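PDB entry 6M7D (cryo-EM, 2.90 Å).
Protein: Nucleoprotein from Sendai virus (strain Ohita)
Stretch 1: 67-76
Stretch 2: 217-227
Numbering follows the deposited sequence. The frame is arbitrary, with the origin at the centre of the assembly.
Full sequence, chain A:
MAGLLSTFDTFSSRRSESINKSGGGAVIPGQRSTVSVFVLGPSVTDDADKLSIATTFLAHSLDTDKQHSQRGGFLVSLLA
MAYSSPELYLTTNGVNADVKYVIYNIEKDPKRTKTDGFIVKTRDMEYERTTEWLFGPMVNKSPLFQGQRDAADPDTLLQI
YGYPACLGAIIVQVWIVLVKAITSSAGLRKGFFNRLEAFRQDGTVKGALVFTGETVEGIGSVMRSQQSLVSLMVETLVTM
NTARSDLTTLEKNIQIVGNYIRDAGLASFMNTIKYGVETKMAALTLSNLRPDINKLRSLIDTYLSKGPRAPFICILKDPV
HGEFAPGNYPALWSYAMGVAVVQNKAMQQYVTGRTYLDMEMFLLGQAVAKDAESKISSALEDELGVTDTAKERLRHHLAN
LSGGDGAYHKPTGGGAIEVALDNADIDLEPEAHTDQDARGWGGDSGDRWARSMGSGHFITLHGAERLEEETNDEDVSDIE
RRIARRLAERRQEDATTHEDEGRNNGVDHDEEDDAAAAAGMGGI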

# COMPACT_ATOMS: atom_id res chain seq x y z
N GLN A 67 -15.35 18.40 -1.91
CA GLN A 67 -14.98 17.93 -0.55
C GLN A 67 -14.19 16.63 -0.67
O GLN A 67 -14.56 15.79 -1.52
CB GLN A 67 -16.24 17.71 0.28
CG GLN A 67 -17.05 18.98 0.52
CD GLN A 67 -18.37 18.69 1.19
OE1 GLN A 67 -18.92 17.60 1.09
NE2 GLN A 67 -18.90 19.69 1.89
N HIS A 68 -13.21 16.42 0.21
CA HIS A 68 -12.35 15.21 0.14
C HIS A 68 -13.21 13.95 0.27
O HIS A 68 -12.91 12.97 -0.44
CB HIS A 68 -11.23 15.28 1.19
CG HIS A 68 -10.02 16.00 0.70
ND1 HIS A 68 -8.90 15.34 0.23
CD2 HIS A 68 -9.75 17.32 0.59
CE1 HIS A 68 -7.99 16.21 -0.14
NE2 HIS A 68 -8.49 17.44 0.07
N SER A 69 -14.23 13.96 1.13
CA SER A 69 -15.09 12.79 1.23
C SER A 69 -15.80 12.52 -0.09
O SER A 69 -15.94 11.36 -0.50
CB SER A 69 -16.10 12.97 2.36
OG SER A 69 -17.33 13.46 1.86
N GLN A 70 -16.21 13.57 -0.79
CA GLN A 70 -16.89 13.37 -2.06
C GLN A 70 -15.92 12.89 -3.13
O GLN A 70 -16.27 12.06 -3.98
CB GLN A 70 -17.59 14.66 -2.50
CG GLN A 70 -18.65 14.41 -3.55
CD GLN A 70 -19.39 13.10 -3.33
OE1 GLN A 70 -20.13 12.95 -2.35
NE2 GLN A 70 -19.19 12.15 -4.23
N ARG A 71 -14.70 13.41 -3.12
CA ARG A 71 -13.68 12.91 -4.03
C ARG A 71 -13.36 11.45 -3.74
O ARG A 71 -13.15 10.65 -4.66
CB ARG A 71 -12.43 13.78 -3.94
CG ARG A 71 -12.70 15.24 -4.21
CD ARG A 71 -11.55 16.09 -3.73
NE ARG A 71 -10.30 15.74 -4.39
CZ ARG A 71 -9.16 16.37 -4.19
NH1 ARG A 71 -9.10 17.39 -3.36
NH2 ARG A 71 -8.07 15.99 -4.83
N GLY A 72 -13.32 11.08 -2.46
CA GLY A 72 -13.16 9.69 -2.12
C GLY A 72 -14.32 8.84 -2.59
O GLY A 72 -14.14 7.68 -2.94
N GLY A 73 -15.53 9.41 -2.61
CA GLY A 73 -16.67 8.69 -3.14
C GLY A 73 -16.63 8.54 -4.64
O GLY A 73 -17.13 7.56 -5.18
N PHE A 74 -16.04 9.51 -5.34
CA PHE A 74 -15.84 9.35 -6.77
C PHE A 74 -14.79 8.28 -7.06
O PHE A 74 -14.93 7.51 -8.01
CB PHE A 74 -15.43 10.68 -7.40
CG PHE A 74 -16.57 11.59 -7.63
CD1 PHE A 74 -17.61 11.21 -8.44
CD2 PHE A 74 -16.62 12.83 -7.02
CE1 PHE A 74 -18.67 12.04 -8.65
CE2 PHE A 74 -17.68 13.66 -7.22
CZ PHE A 74 -18.71 13.27 -8.04
N LEU A 75 -13.75 8.22 -6.24
CA LEU A 75 -12.79 7.12 -6.37
C LEU A 75 -13.44 5.79 -6.04
O LEU A 75 -13.14 4.77 -6.66
CB LEU A 75 -11.58 7.38 -5.48
CG LEU A 75 -10.55 8.31 -6.08
CD1 LEU A 75 -9.37 8.46 -5.16
CD2 LEU A 75 -10.10 7.79 -7.43
N VAL A 76 -14.34 5.77 -5.06
CA VAL A 76 -15.07 4.55 -4.72
C VAL A 76 -15.97 4.13 -5.86
O VAL A 76 -16.10 2.94 -6.17
CB VAL A 76 -15.85 4.76 -3.41
CG1 VAL A 76 -16.95 3.74 -3.26
CG2 VAL A 76 -14.91 4.69 -2.23
N GLU A 217 -0.83 12.83 -7.69
CA GLU A 217 -0.76 13.67 -6.46
C GLU A 217 -2.18 13.89 -5.92
O GLU A 217 -2.36 13.76 -4.69
CB GLU A 217 -0.09 15.00 -6.79
CG GLU A 217 1.31 14.85 -7.35
CD GLU A 217 2.28 14.13 -6.44
OE1 GLU A 217 3.33 13.68 -6.93
OE2 GLU A 217 1.97 14.01 -5.23
N GLY A 218 -3.13 14.19 -6.80
CA GLY A 218 -4.53 14.44 -6.39
C GLY A 218 -5.17 13.21 -5.77
O GLY A 218 -5.83 13.35 -4.73
N ILE A 219 -4.96 12.05 -6.39
CA ILE A 219 -5.53 10.76 -5.88
C ILE A 219 -4.90 10.44 -4.52
O ILE A 219 -5.64 10.02 -3.61
CB ILE A 219 -5.34 9.62 -6.90
CG1 ILE A 219 -6.07 9.91 -8.21
CG2 ILE A 219 -5.77 8.29 -6.30
CD1 ILE A 219 -6.03 8.77 -9.20
N GLY A 220 -3.59 10.67 -4.39
CA GLY A 220 -2.88 10.38 -3.16
C GLY A 220 -3.34 11.25 -2.01
O GLY A 220 -3.42 10.79 -0.87
N SER A 221 -3.65 12.51 -2.29
CA SER A 221 -4.19 13.39 -1.26
C SER A 221 -5.56 12.92 -0.80
O SER A 221 -5.85 12.89 0.40
CB SER A 221 -4.26 14.82 -1.79
OG SER A 221 -5.55 15.12 -2.25
N VAL A 222 -6.42 12.53 -1.74
CA VAL A 222 -7.73 12.00 -1.37
C VAL A 222 -7.58 10.73 -0.54
O VAL A 222 -8.36 10.48 0.38
CB VAL A 222 -8.58 11.77 -2.63
CG1 VAL A 222 -9.90 11.16 -2.26
CG2 VAL A 222 -8.80 13.06 -3.33
N MET A 223 -6.58 9.91 -0.85
CA MET A 223 -6.36 8.69 -0.08
C MET A 223 -5.83 9.01 1.31
O MET A 223 -6.18 8.34 2.28
CB MET A 223 -5.38 7.78 -0.81
CG MET A 223 -5.98 7.09 -1.99
SD MET A 223 -4.73 6.21 -2.91
CE MET A 223 -5.78 5.23 -3.95
N ARG A 224 -4.96 10.01 1.42
CA ARG A 224 -4.45 10.42 2.72
C ARG A 224 -5.57 10.95 3.60
O ARG A 224 -5.56 10.74 4.82
CB ARG A 224 -3.37 11.47 2.55
CG ARG A 224 -1.98 10.91 2.47
CD ARG A 224 -0.98 12.01 2.25
NE ARG A 224 -0.55 12.06 0.86
CZ ARG A 224 -0.72 13.11 0.07
NH1 ARG A 224 -1.32 14.20 0.53
NH2 ARG A 224 -0.29 13.08 -1.18
N SER A 225 -6.54 11.64 3.01
CA SER A 225 -7.59 12.23 3.83
C SER A 225 -8.68 11.22 4.15
O SER A 225 -9.25 11.25 5.25
CB SER A 225 -8.18 13.45 3.12
OG SER A 225 -8.98 13.06 2.03
N GLN A 226 -8.99 10.33 3.22
CA GLN A 226 -10.14 9.44 3.33
C GLN A 226 -9.68 8.06 3.73
O GLN A 226 -9.27 7.26 2.88
CB GLN A 226 -10.91 9.40 2.01
CG GLN A 226 -11.60 10.70 1.68
CD GLN A 226 -12.31 11.28 2.87
OE1 GLN A 226 -13.24 10.69 3.40
NE2 GLN A 226 -11.86 12.45 3.31
N GLN A 227 -9.75 7.77 5.02
CA GLN A 227 -9.43 6.43 5.50
C GLN A 227 -10.50 5.42 5.10
O GLN A 227 -10.26 4.22 5.14
CB GLN A 227 -9.26 6.45 7.02
CG GLN A 227 -8.51 5.26 7.59
CD GLN A 227 -7.01 5.44 7.53
OE1 GLN A 227 -6.39 5.24 6.49
NE2 GLN A 227 -6.43 5.83 8.64

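The two stretches, at least 144 residues apart in sequence wherever they touch, meet as a pair of helices whose axes approach to 9.1 Å with an angle of 112° between their N-to-C directions. The contact is modest, burying 458 Å² summed over both sides. It is polar where the first helix begins and becomes apolar further along.

Gln67 occupies the N-cap position of the first helix but does not reach the second stretch; its CB points sideways and the end of its side chain leads away. The contact starts with His68, whose CA lies 5.8 Å from the CA of Val222, the tightest point of the backbone register. Its CB points toward the second helix, and with chi1 in the m well the imidazole lies along the turn formed by Ser221, Val222 and Ser225. His68 ND1 donates a weak hydrogen bond to Ser225 OG (2.9 Å, with an N-H...acceptor angle of 121°). Ser225 OG in turn donates to the backbone O of Val222 at 3.1 Å and accepts a hydrogen bond from Gln226 NE2 at 3.2 Å, so one small hydroxyl links the imidazole, the last turn of the helix and the residue that follows it. At the ring edge, His68 CE1 is 3.4 Å from Ser221 OG, while His68 ND1 packs 3.9 Å from Val222 CA.

Ser69 directs its CB away overall, yet its backbone still adjoins the partner: Ser69 CA is 3.5 Å from Gln226 OE1. Gln226, the first residue to leave helical geometry, folds its side chain over this first turn, placing Gln226 CG 3.4 Å from His68 O. Gln70 faces away and takes no part.

One turn on from His68, Arg71 again points toward the second helix. Val222 CG2 lies over one face of the guanidinium, 3.2 Å from Arg71 NE, so the flat group serves as a packing surface for the valine methyl. The end of the arginine continues toward the preceding turn, with Arg71 NH2 3.5 Å from Gly218 O and 3.7 Å from Ser221 OG. Ser221 OG donates to Gly218 O at 3.1 Å, within its own helix.

Gly72 suits its place because it leaves room for Gln226. Gly72 N lies 3.4 Å from Val222 CG1, and Gly72 CA is 4.2 Å from Gln226 CG; a CB in ideal position on Gly72 would stand only 2.9 Å from Gln226 CG, a clash. Val222 sits as a knob in a hole formed by His68, Arg71, Gly72 and Leu75, its compact, branched side chain placing one methyl by the arginine and the other by the glycine.

Gly73 and Phe74 make no contact with the second stretch. Leu75 closes the interface in a buried, apolar setting, its CB directed toward the partner and Leu75 CD1 lying 4.0 Å from Val222 CG1 and 3.8 Å from Ile219 CG2. Ile219 reaches this leucine even though its own CA-to-CB bond points away. Val76 lies beyond reach.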